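Local coordinates for protein soluble lytic murein transglycosylase (Pseudomonas aeruginosa, PDB 5OHU) that cleaves the glycan strands of cell-wall peptidoglycan as a lytic transglycosylase, turning the polymer over in both exolytic and endolytic fashion, at residues Q30-Y34 with A55-L61; G90-Q94 with A408-R412; R582-W586 with W598-F604; D589-F595 with E636-D641. Residue numbers count along the deposited sequence, not the author numbering.

Contact 1 of 4, residues Q30-Y34 with A55-L61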
# COMPACT_ATOMS: atom_id res chain seq x y z
N GLN A 30 -33.94 -26.56 -5.57
CA GLN A 30 -33.47 -25.20 -5.85
C GLN A 30 -34.25 -24.25 -4.95
O GLN A 30 -35.15 -23.52 -5.38
CB GLN A 30 -33.64 -24.86 -7.32
CG GLN A 30 -33.11 -23.49 -7.68
CD GLN A 30 -33.15 -23.25 -9.17
OE1 GLN A 30 -33.67 -24.07 -9.93
NE2 GLN A 30 -32.61 -22.11 -9.60
N ARG A 31 -33.89 -24.28 -3.67
CA ARG A 31 -34.54 -23.46 -2.65
C ARG A 31 -34.53 -21.98 -3.00
O ARG A 31 -33.47 -21.35 -3.11
CB ARG A 31 -33.85 -23.70 -1.30
CG ARG A 31 -32.34 -23.56 -1.36
CD ARG A 31 -31.68 -24.16 -0.14
NE ARG A 31 -31.65 -25.61 -0.21
CZ ARG A 31 -31.56 -26.41 0.85
NH1 ARG A 31 -31.54 -27.72 0.69
NH2 ARG A 31 -31.50 -25.89 2.08
N ARG A 32 -35.72 -21.41 -3.19
CA ARG A 32 -35.85 -20.00 -3.50
C ARG A 32 -36.54 -19.22 -2.38
O ARG A 32 -36.93 -18.06 -2.56
CB ARG A 32 -36.55 -19.83 -4.85
CG ARG A 32 -36.58 -18.41 -5.35
CD ARG A 32 -35.26 -17.63 -5.19
NE ARG A 32 -34.01 -18.31 -5.56
CZ ARG A 32 -33.09 -18.80 -4.73
NH1 ARG A 32 -33.21 -18.64 -3.42
NH2 ARG A 32 -32.00 -19.38 -5.23
N LEU A 33 -36.67 -19.82 -1.20
CA LEU A 33 -37.10 -19.08 -0.03
C LEU A 33 -36.19 -17.90 0.27
O LEU A 33 -36.62 -16.94 0.92
CB LEU A 33 -37.15 -20.01 1.18
CG LEU A 33 -37.85 -21.33 0.90
CD1 LEU A 33 -37.42 -22.37 1.91
CD2 LEU A 33 -39.35 -21.14 0.94
N TYR A 34 -34.94 -17.97 -0.20
CA TYR A 34 -33.95 -16.96 0.15
C TYR A 34 -34.25 -15.61 -0.49
O TYR A 34 -34.27 -14.59 0.20
CB TYR A 34 -32.56 -17.48 -0.22
CG TYR A 34 -31.45 -16.50 -0.03
CD1 TYR A 34 -30.87 -16.30 1.22
CD2 TYR A 34 -30.99 -15.76 -1.09
CE1 TYR A 34 -29.85 -15.38 1.39
CE2 TYR A 34 -29.98 -14.83 -0.93
CZ TYR A 34 -29.41 -14.65 0.32
OH TYR A 34 -28.39 -13.76 0.47
N ALA A 55 -36.05 -24.45 6.87
CA ALA A 55 -35.96 -24.83 5.47
C ALA A 55 -34.73 -24.28 4.76
O ALA A 55 -34.49 -24.64 3.61
CB ALA A 55 -37.21 -24.38 4.72
N LEU A 56 -33.96 -23.40 5.41
CA LEU A 56 -32.77 -22.84 4.78
C LEU A 56 -31.53 -22.96 5.67
O LEU A 56 -30.54 -22.28 5.42
CB LEU A 56 -32.99 -21.37 4.41
CG LEU A 56 -33.92 -21.10 3.22
CD1 LEU A 56 -34.09 -19.60 3.03
CD2 LEU A 56 -33.37 -21.73 1.97
N ARG A 57 -31.56 -23.83 6.68
CA ARG A 57 -30.38 -23.95 7.53
C ARG A 57 -29.20 -24.57 6.78
O ARG A 57 -28.07 -24.58 7.30
CB ARG A 57 -30.72 -24.73 8.81
CG ARG A 57 -29.56 -24.82 9.84
CD ARG A 57 -29.93 -24.37 11.26
NE ARG A 57 -31.20 -24.91 11.74
CZ ARG A 57 -32.06 -24.26 12.52
NH1 ARG A 57 -33.19 -24.87 12.90
NH2 ARG A 57 -31.78 -23.01 12.90
N ASP A 58 -29.40 -25.05 5.56
CA ASP A 58 -28.31 -25.57 4.75
C ASP A 58 -27.89 -24.66 3.61
O ASP A 58 -26.77 -24.80 3.12
CB ASP A 58 -28.66 -26.95 4.19
CG ASP A 58 -28.30 -28.08 5.14
OD1 ASP A 58 -27.76 -27.79 6.23
OD2 ASP A 58 -28.54 -29.25 4.80
N TYR A 59 -28.74 -23.73 3.19
CA TYR A 59 -28.36 -22.78 2.15
C TYR A 59 -27.26 -21.86 2.67
O TYR A 59 -27.40 -21.30 3.77
CB TYR A 59 -29.57 -21.97 1.70
CG TYR A 59 -29.33 -21.10 0.48
CD1 TYR A 59 -29.01 -21.65 -0.75
CD2 TYR A 59 -29.45 -19.72 0.57
CE1 TYR A 59 -28.80 -20.84 -1.86
CE2 TYR A 59 -29.25 -18.91 -0.53
CZ TYR A 59 -28.93 -19.48 -1.75
OH TYR A 59 -28.72 -18.67 -2.84
N PRO A 60 -26.16 -21.68 1.93
CA PRO A 60 -25.00 -20.98 2.50
C PRO A 60 -25.22 -19.50 2.77
O PRO A 60 -24.58 -18.97 3.69
CB PRO A 60 -23.91 -21.20 1.43
CG PRO A 60 -24.32 -22.46 0.75
CD PRO A 60 -25.82 -22.42 0.71
N LEU A 61 -26.07 -18.81 2.02
CA LEU A 61 -26.28 -17.38 2.23
C LEU A 61 -27.22 -17.06 3.39
O LEU A 61 -27.37 -15.89 3.75
CB LEU A 61 -26.81 -16.74 0.95
CG LEU A 61 -25.93 -16.89 -0.29
CD1 LEU A 61 -26.44 -15.97 -1.38
CD2 LEU A 61 -24.46 -16.59 0.04

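Contact 2 of 4, residues G90-Q94 with A408-R412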
# COMPACT_ATOMS: atom_id res chain seq x y z
N GLY A 90 -19.17 -16.28 13.43
CA GLY A 90 -18.03 -15.39 13.57
C GLY A 90 -17.21 -15.22 12.30
O GLY A 90 -16.30 -14.38 12.28
N ASP A 91 -17.52 -15.99 11.26
CA ASP A 91 -16.76 -15.98 10.01
C ASP A 91 -17.35 -15.06 8.96
O ASP A 91 -16.73 -14.86 7.92
CB ASP A 91 -16.68 -17.40 9.43
CG ASP A 91 -18.03 -17.93 9.02
OD1 ASP A 91 -19.02 -17.68 9.76
OD2 ASP A 91 -18.12 -18.59 7.96
N LEU A 92 -18.54 -14.50 9.20
CA LEU A 92 -19.10 -13.55 8.25
C LEU A 92 -18.15 -12.36 8.10
O LEU A 92 -17.61 -11.86 9.10
CB LEU A 92 -20.47 -13.07 8.70
CG LEU A 92 -21.60 -14.10 8.61
CD1 LEU A 92 -22.94 -13.46 8.97
CD2 LEU A 92 -21.64 -14.70 7.22
N PRO A 93 -17.92 -11.89 6.87
CA PRO A 93 -17.01 -10.75 6.68
C PRO A 93 -17.44 -9.52 7.46
O PRO A 93 -16.58 -8.77 7.93
CB PRO A 93 -17.06 -10.49 5.17
CG PRO A 93 -17.56 -11.79 4.57
CD PRO A 93 -18.52 -12.35 5.60
N GLN A 94 -18.74 -9.31 7.62
CA GLN A 94 -19.27 -8.10 8.23
C GLN A 94 -19.52 -8.24 9.73
O GLN A 94 -20.07 -7.31 10.34
CB GLN A 94 -20.55 -7.67 7.52
CG GLN A 94 -21.74 -8.57 7.77
CD GLN A 94 -21.81 -9.75 6.81
OE1 GLN A 94 -20.79 -10.23 6.30
NE2 GLN A 94 -23.02 -10.22 6.53
N ALA A 408 -17.24 -22.70 4.81
CA ALA A 408 -18.50 -21.97 4.64
C ALA A 408 -18.30 -20.69 3.84
O ALA A 408 -19.14 -20.34 3.01
CB ALA A 408 -19.10 -21.65 6.01
N SER A 409 -17.20 -19.99 4.07
CA SER A 409 -16.90 -18.79 3.29
C SER A 409 -16.83 -19.10 1.79
O SER A 409 -17.37 -18.35 0.97
CB SER A 409 -15.60 -18.16 3.76
OG SER A 409 -14.72 -19.12 4.33
N THR A 410 -16.19 -20.21 1.43
CA THR A 410 -16.07 -20.58 0.02
C THR A 410 -17.44 -20.86 -0.59
O THR A 410 -17.78 -20.32 -1.66
CB THR A 410 -15.15 -21.80 -0.10
OG1 THR A 410 -13.84 -21.46 0.38
CG2 THR A 410 -15.06 -22.28 -1.54
N ARG A 411 -18.24 -21.70 0.07
CA ARG A 411 -19.59 -21.98 -0.41
C ARG A 411 -20.41 -20.70 -0.53
O ARG A 411 -21.11 -20.49 -1.53
CB ARG A 411 -20.26 -22.98 0.52
CG ARG A 411 -19.65 -24.36 0.47
CD ARG A 411 -19.60 -25.00 1.84
NE ARG A 411 -20.92 -25.47 2.27
CZ ARG A 411 -21.33 -26.73 2.20
NH1 ARG A 411 -20.52 -27.67 1.71
NH2 ARG A 411 -22.54 -27.05 2.61
N ARG A 412 -20.31 -19.82 0.47
CA ARG A 412 -20.99 -18.54 0.37
C ARG A 412 -20.48 -17.74 -0.82
O ARG A 412 -21.27 -17.15 -1.56
CB ARG A 412 -20.82 -17.75 1.68
CG ARG A 412 -21.62 -18.32 2.87
CD ARG A 412 -21.82 -17.31 4.02
NE ARG A 412 -20.56 -16.73 4.49
CZ ARG A 412 -19.80 -17.26 5.45
NH1 ARG A 412 -20.16 -18.39 6.04
NH2 ARG A 412 -18.67 -16.66 5.81
O HOH W 1 -15.58 -20.42 6.96

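Contact 3 of 4, residues R582-W586 with W598-F604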
# COMPACT_ATOMS: atom_id res chain seq x y z
N ARG A 582 7.13 14.07 -14.62
CA ARG A 582 7.99 13.51 -13.59
C ARG A 582 9.17 12.75 -14.19
O ARG A 582 10.29 12.82 -13.68
CB ARG A 582 7.19 12.59 -12.68
CG ARG A 582 6.42 13.31 -11.62
CD ARG A 582 7.33 13.75 -10.51
NE ARG A 582 6.55 14.13 -9.34
CZ ARG A 582 6.50 15.36 -8.84
NH1 ARG A 582 7.20 16.33 -9.41
NH2 ARG A 582 5.76 15.61 -7.77
N VAL A 583 8.93 12.01 -15.29
CA VAL A 583 10.02 11.23 -15.87
C VAL A 583 11.08 12.14 -16.47
O VAL A 583 12.27 11.94 -16.26
CB VAL A 583 9.47 10.22 -16.90
CG1 VAL A 583 10.62 9.48 -17.58
CG2 VAL A 583 8.54 9.24 -16.20
N ARG A 584 10.66 13.19 -17.20
CA ARG A 584 11.64 14.14 -17.71
C ARG A 584 12.44 14.77 -16.58
O ARG A 584 13.65 15.00 -16.71
CB ARG A 584 10.94 15.21 -18.56
CG ARG A 584 10.39 14.66 -19.88
CD ARG A 584 9.79 15.73 -20.79
NE ARG A 584 8.39 16.02 -20.48
CZ ARG A 584 7.97 17.15 -19.92
NH1 ARG A 584 8.85 18.10 -19.62
NH2 ARG A 584 6.68 17.34 -19.67
N GLN A 585 11.80 15.04 -15.44
CA GLN A 585 12.54 15.54 -14.29
C GLN A 585 13.58 14.53 -13.82
O GLN A 585 14.69 14.91 -13.44
CB GLN A 585 11.60 15.88 -13.13
CG GLN A 585 10.66 17.03 -13.40
CD GLN A 585 10.00 17.54 -12.14
OE1 GLN A 585 9.28 16.81 -11.45
NE2 GLN A 585 10.25 18.81 -11.82
N TRP A 586 13.23 13.24 -13.83
CA TRP A 586 14.18 12.21 -13.41
C TRP A 586 15.28 11.96 -14.43
O TRP A 586 16.20 11.19 -14.16
CB TRP A 586 13.43 10.92 -13.11
CG TRP A 586 12.39 11.07 -12.05
CD1 TRP A 586 12.33 12.03 -11.10
CD2 TRP A 586 11.25 10.22 -11.85
NE1 TRP A 586 11.23 11.83 -10.29
CE2 TRP A 586 10.55 10.74 -10.73
CE3 TRP A 586 10.76 9.09 -12.49
CZ2 TRP A 586 9.37 10.16 -10.26
CZ3 TRP A 586 9.59 8.50 -12.01
CH2 TRP A 586 8.91 9.04 -10.91
N TRP A 598 19.32 3.91 -13.28
CA TRP A 598 18.19 4.84 -13.38
C TRP A 598 16.96 4.28 -12.68
O TRP A 598 16.30 4.99 -11.92
CB TRP A 598 17.85 5.15 -14.84
CG TRP A 598 16.80 6.24 -14.92
CD1 TRP A 598 17.02 7.59 -14.83
CD2 TRP A 598 15.38 6.08 -15.06
NE1 TRP A 598 15.82 8.28 -14.92
CE2 TRP A 598 14.80 7.37 -15.08
CE3 TRP A 598 14.54 4.97 -15.21
CZ2 TRP A 598 13.44 7.57 -15.22
CZ3 TRP A 598 13.18 5.18 -15.35
CH2 TRP A 598 12.64 6.47 -15.35
N ILE A 599 16.65 3.00 -12.91
CA ILE A 599 15.50 2.39 -12.26
C ILE A 599 15.68 2.40 -10.76
O ILE A 599 14.76 2.76 -10.01
CB ILE A 599 15.27 0.96 -12.78
CG1 ILE A 599 14.67 0.99 -14.19
CG2 ILE A 599 14.26 0.25 -11.89
CD1 ILE A 599 15.07 -0.23 -15.02
N GLU A 600 16.86 1.99 -10.30
CA GLU A 600 17.11 1.88 -8.87
C GLU A 600 16.98 3.23 -8.17
O GLU A 600 16.63 3.27 -6.99
CB GLU A 600 18.51 1.32 -8.62
CG GLU A 600 18.67 0.83 -7.20
CD GLU A 600 17.61 -0.19 -6.84
OE1 GLU A 600 17.49 -1.20 -7.60
OE2 GLU A 600 16.86 0.06 -5.86
N THR A 601 17.26 4.33 -8.88
CA THR A 601 17.27 5.65 -8.26
C THR A 601 16.03 6.45 -8.59
O THR A 601 16.03 7.67 -8.41
CB THR A 601 18.53 6.43 -8.64
OG1 THR A 601 18.58 6.63 -10.06
CG2 THR A 601 19.81 5.68 -8.20
N ILE A 602 14.98 5.80 -9.07
CA ILE A 602 13.68 6.48 -9.21
C ILE A 602 13.23 6.96 -7.83
O ILE A 602 13.22 6.18 -6.86
CB ILE A 602 12.65 5.52 -9.83
CG1 ILE A 602 12.87 5.39 -11.34
CG2 ILE A 602 11.20 6.00 -9.57
CD1 ILE A 602 12.06 4.25 -11.92
N PRO A 603 12.85 8.23 -7.66
CA PRO A 603 12.51 8.71 -6.31
C PRO A 603 11.27 8.08 -5.70
O PRO A 603 11.22 7.94 -4.47
CB PRO A 603 12.32 10.23 -6.53
CG PRO A 603 12.97 10.52 -7.85
CD PRO A 603 12.76 9.28 -8.67
N PHE A 604 10.26 7.72 -6.50
CA PHE A 604 9.01 7.16 -5.96
C PHE A 604 9.13 5.65 -5.84
O PHE A 604 9.31 4.96 -6.85
CB PHE A 604 7.81 7.49 -6.86
CG PHE A 604 7.53 8.96 -7.01
CD1 PHE A 604 8.20 9.91 -6.25
CD2 PHE A 604 6.55 9.39 -7.92
CE1 PHE A 604 7.91 11.27 -6.40
CE2 PHE A 604 6.25 10.74 -8.08
CZ PHE A 604 6.93 11.69 -7.32

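Contact 4 of 4, residues D589-F595 with E636-D641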
# COMPACT_ATOMS: atom_id res chain seq x y z
N ASP A 589 19.98 16.28 -16.64
CA ASP A 589 21.43 16.28 -16.47
C ASP A 589 22.02 14.88 -16.39
O ASP A 589 23.09 14.69 -15.82
CB ASP A 589 21.85 17.10 -15.24
CG ASP A 589 21.78 18.59 -15.47
OD1 ASP A 589 21.05 19.02 -16.40
OD2 ASP A 589 22.43 19.35 -14.73
N THR A 590 21.33 13.90 -16.94
CA THR A 590 21.92 12.58 -17.07
C THR A 590 22.71 12.50 -18.37
O THR A 590 22.51 13.29 -19.30
CB THR A 590 20.85 11.48 -17.04
OG1 THR A 590 19.91 11.67 -18.11
CG2 THR A 590 20.11 11.48 -15.70
N ARG A 591 23.63 11.55 -18.41
CA ARG A 591 24.43 11.32 -19.61
C ARG A 591 24.98 9.91 -19.52
O ARG A 591 25.68 9.59 -18.55
CB ARG A 591 25.55 12.34 -19.74
CG ARG A 591 26.49 12.07 -20.89
CD ARG A 591 26.34 13.12 -21.97
NE ARG A 591 27.51 13.19 -22.85
CZ ARG A 591 27.52 12.81 -24.12
NH1 ARG A 591 26.40 12.35 -24.68
NH2 ARG A 591 28.63 12.92 -24.84
N HIS A 592 24.67 9.08 -20.51
CA HIS A 592 25.11 7.68 -20.52
C HIS A 592 24.80 6.98 -19.20
O HIS A 592 25.60 6.21 -18.69
CB HIS A 592 26.60 7.58 -20.83
CG HIS A 592 27.00 8.22 -22.12
ND1 HIS A 592 28.30 8.58 -22.40
CD2 HIS A 592 26.26 8.56 -23.20
CE1 HIS A 592 28.35 9.12 -23.60
NE2 HIS A 592 27.13 9.12 -24.11
N LEU A 593 23.63 7.27 -18.63
CA LEU A 593 23.21 6.62 -17.40
C LEU A 593 22.73 5.20 -17.72
O LEU A 593 21.96 4.99 -18.66
CB LEU A 593 22.10 7.43 -16.74
CG LEU A 593 21.66 6.97 -15.34
CD1 LEU A 593 22.85 7.02 -14.42
CD2 LEU A 593 20.54 7.85 -14.81
N ALA A 594 23.21 4.22 -16.99
CA ALA A 594 22.79 2.85 -17.23
C ALA A 594 21.35 2.67 -16.76
O ALA A 594 20.91 3.27 -15.78
CB ALA A 594 23.72 1.86 -16.52
N PHE A 595 20.62 1.80 -17.46
CA PHE A 595 19.20 1.60 -17.18
C PHE A 595 18.95 1.06 -15.76
O PHE A 595 17.95 1.42 -15.13
CB PHE A 595 18.60 0.65 -18.21
CG PHE A 595 18.91 -0.78 -17.93
CD1 PHE A 595 20.14 -1.32 -18.27
CD2 PHE A 595 17.99 -1.59 -17.28
CE1 PHE A 595 20.44 -2.64 -18.00
CE2 PHE A 595 18.28 -2.92 -16.99
CZ PHE A 595 19.51 -3.45 -17.35
N GLU A 636 17.66 0.18 -25.02
CA GLU A 636 17.21 0.69 -23.73
C GLU A 636 18.30 0.71 -22.66
O GLU A 636 18.09 1.31 -21.61
CB GLU A 636 16.03 -0.15 -23.23
CG GLU A 636 14.82 -0.14 -24.16
CD GLU A 636 13.75 -1.17 -23.76
OE1 GLU A 636 12.57 -0.95 -24.11
OE2 GLU A 636 14.12 -2.20 -23.12
N ARG A 637 19.46 0.09 -22.91
CA ARG A 637 20.42 -0.12 -21.84
C ARG A 637 21.07 1.18 -21.35
O ARG A 637 21.54 1.23 -20.20
CB ARG A 637 21.48 -1.13 -22.30
CG ARG A 637 20.86 -2.40 -22.85
CD ARG A 637 21.86 -3.50 -23.13
NE ARG A 637 22.43 -4.00 -21.90
CZ ARG A 637 22.08 -5.15 -21.32
NH1 ARG A 637 21.18 -5.94 -21.87
NH2 ARG A 637 22.66 -5.50 -20.18
N TYR A 638 21.13 2.22 -22.19
CA TYR A 638 21.61 3.54 -21.80
C TYR A 638 20.66 4.59 -22.35
O TYR A 638 20.07 4.40 -23.42
CB TYR A 638 23.00 3.89 -22.33
CG TYR A 638 24.14 3.10 -21.78
CD1 TYR A 638 24.67 3.41 -20.54
CD2 TYR A 638 24.72 2.06 -22.51
CE1 TYR A 638 25.72 2.68 -20.03
CE2 TYR A 638 25.77 1.34 -22.01
CZ TYR A 638 26.28 1.67 -20.76
OH TYR A 638 27.33 0.96 -20.22
N PHE A 639 20.56 5.71 -21.64
CA PHE A 639 19.81 6.85 -22.13
C PHE A 639 20.25 8.11 -21.39
O PHE A 639 20.73 8.06 -20.25
CB PHE A 639 18.29 6.65 -22.01
CG PHE A 639 17.85 5.93 -20.76
CD1 PHE A 639 17.61 6.63 -19.59
CD2 PHE A 639 17.62 4.56 -20.78
CE1 PHE A 639 17.18 5.98 -18.46
CE2 PHE A 639 17.19 3.91 -19.65
CZ PHE A 639 16.96 4.62 -18.49
N ASP A 640 20.09 9.25 -22.07
CA ASP A 640 20.62 10.55 -21.70
C ASP A 640 19.47 11.54 -21.53
O ASP A 640 18.30 11.21 -21.73
CB ASP A 640 21.59 11.08 -22.76
CG ASP A 640 22.92 10.33 -22.79
OD1 ASP A 640 22.93 9.10 -22.58
OD2 ASP A 640 23.95 10.97 -23.05
N ASP A 641 19.83 12.77 -21.18
CA ASP A 641 18.86 13.86 -21.04
C ASP A 641 18.60 14.52 -22.38
O ASP A 641 19.54 14.90 -23.08
CB ASP A 641 19.37 14.89 -20.03
CG ASP A 641 18.35 15.96 -19.73
OD1 ASP A 641 17.15 15.70 -19.94
OD2 ASP A 641 18.76 17.06 -19.29

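Contact 1 of 4, residues Q30-Y34 with A55-L61
Y34 lays its ring against Y59, whose CE2 sits over one face of it, 3.3 Å from Y34 CG. The two rings lie obliquely, with centroids 5.0 Å apart and planes at 56°, so the pair is tight without being a stack or an edge-to-face contact. The far part of the Y34 ring reaches L61, with CE1 3.4 Å from L61 CB, while its hydroxyl bonds outside the pair to K38. L56 fills the space beside L33 and Y34: its CD1 lies 3.6 Å from L33 CB and 3.7 Å from Y34 N, and L33 CD1 extends the apolar strip to A55 CB at 3.5 Å. This is an example of a helix start seated on an irregular loop. R32 is the N-cap of helix 33-41, the opening helix of a helical arm, and 55-61 links helices 47-52 and 62-72 of the same arm. R31, just ahead of the cap, works through its aliphatic part. R31 CD is 3.6 Å from both L56 CD2 and Y59 CB, and the guanidinium passes near the backbone, R31 NH2 being 3.6 Å from A55 O, a packing distance. R32 instead turns its charge to D35 in the helix it caps. On the side of helix 408-418, P60 touches R411 and R412, L61 packs on E415 and F416, and Y59 OH makes a weak hydrogen bond to E415.

Contact 2 of 4, residues G90-Q94 with A408-R412
D91 opens the contact by pointing its CA-CB bond at helix 408-418 and placing a single carboxylate oxygen, OD2, where both terminal nitrogens of R412 can use it. R412 NH1 donates to D91 OD2 at 2.8 Å and R412 NH2 donates to the same oxygen at 2.9 Å, a salt bridge in which one acceptor is shared by two donors. A water extends the link to a second helix residue, S409: it donates to D91 OD2 at 3.3 Å and is hydrogen-bonded to S409 OG at 3.1 Å. One step on, L92 lays CD2 over the face of the guanidinium, 3.6 Å from R412 NE, so the flat group has its polar rim engaged and an apolar methyl on one side. P93 follows with a looser approach, its CD 4.3 Å from R412 NH2, and the loop ends at Q94, the N-cap of helix 95-108. R412 has a second acidic partner, E428 of helix 422-433, at its NE, and P60 also lies against its side chain. With only 168 Å² buried, the junction relies on charge more than on area. It joins a loop of the N-terminal helical arm to the L domain, 314 residues apart in sequence, consistent with the ring closure characteristic of Slt70-like transglycosylases, in which helical hairpins curve into a doughnut.

Contact 3 of 4, residues R582-W586 with W598-F604
The indole of W586 is the bump here, and residues 598-604 supply much of the hollow that receives it. P603 and I602 lie over the same face of the indole. The proline CD stands 3.4 Å from the centroid of the five-membered ring and only 13° off its normal, and I602 CG2 is 4.2 Å from the centroid of the six-membered ring; both are CH-pi contacts. F604 walls off an edge of the indole: W586 presents that edge to the F604 face in a T-shaped pair, with centroids 5.1 Å apart and planes at 84°. At another part of the rim, W598 CZ2 comes within 4.0 Å of W586 CB and 4.1 Å of V583 CG1, so the second tryptophan packs against V583 and W586 of helix 580-586. R582 closes the outer end, its NE 3.2 Å from F604 CZ at the edge of that ring, while its NH1 donates to Q585 OE1 at 3.0 Å. Around the pocket, W586 also touches A578 of helix 569-578 and T607 of helix 605-624; helix 580-586 belongs to the lysozyme-like SLT region. Such chemistry implies a contact held mainly by aromatic and CH-pi packing, with one directional bond across the segments, W598 NE1 to W586 O at 3.0 Å, on a carbonyl that also accepts from R319.

Contact 4 of 4, residues D589-F595 with E636-D641
Two short strands, 593-594 and 638-639, pair antiparallel to form a small two-stranded sheet in a mainly helical protein. L593 and F639 are the hydrogen-bonded pair, but both bonds are weak: L593 N to F639 O and F639 N to L593 O each measure 3.4 Å. Shorter bonds flank them. F595 N gives to R637 O at 2.9 Å just past A594, the N-cap of helix 595-600. Toward the C-terminus, D640 OD1 accepts H592 N at 2.7 Å and D641 OD2 accepts D589 N at 3.0 Å. Longer links complete this end: D640 OD2 takes R591 NH1 in a 3.3 Å salt bridge, and D641 N makes a weak bond to T590 O at 3.3 Å, whereas T590 OG1 turns to L587 O. D640 and D641 are poorly ordered, so their links probably flex. R637 pairs with D381, and E636 with R569 and the backbone N of D633. Besides accepting F639 N, the L593 carbonyl oxygen receives a CA-H...O contact from Y638 CA at 3.5 Å.

How the contacts relate
The four contacts form two pairs on opposite sides of the chain's centre. Contacts 1 and 2, centres 15 Å apart, meet where P60 O comes 3.1 Å from R412 CG, so the loop of contact 1 packs on helix 408-418 at the very arginine that forms the salt bridge of contact 2. Contacts 3 and 4, centres 12 Å apart, interleave along the chain and meet at W598, whose CD1 is 3.5 Å from L593 CD2 and whose CG is 3.6 Å from F639 CE1. Centres of contacts 1 and 3 are 56 Å apart. Contact 1 lies within the N-terminal arm and contact 2 ties that arm to the L domain; the second pair lies in or beside the SLT module, probably the catalytic part as in this family.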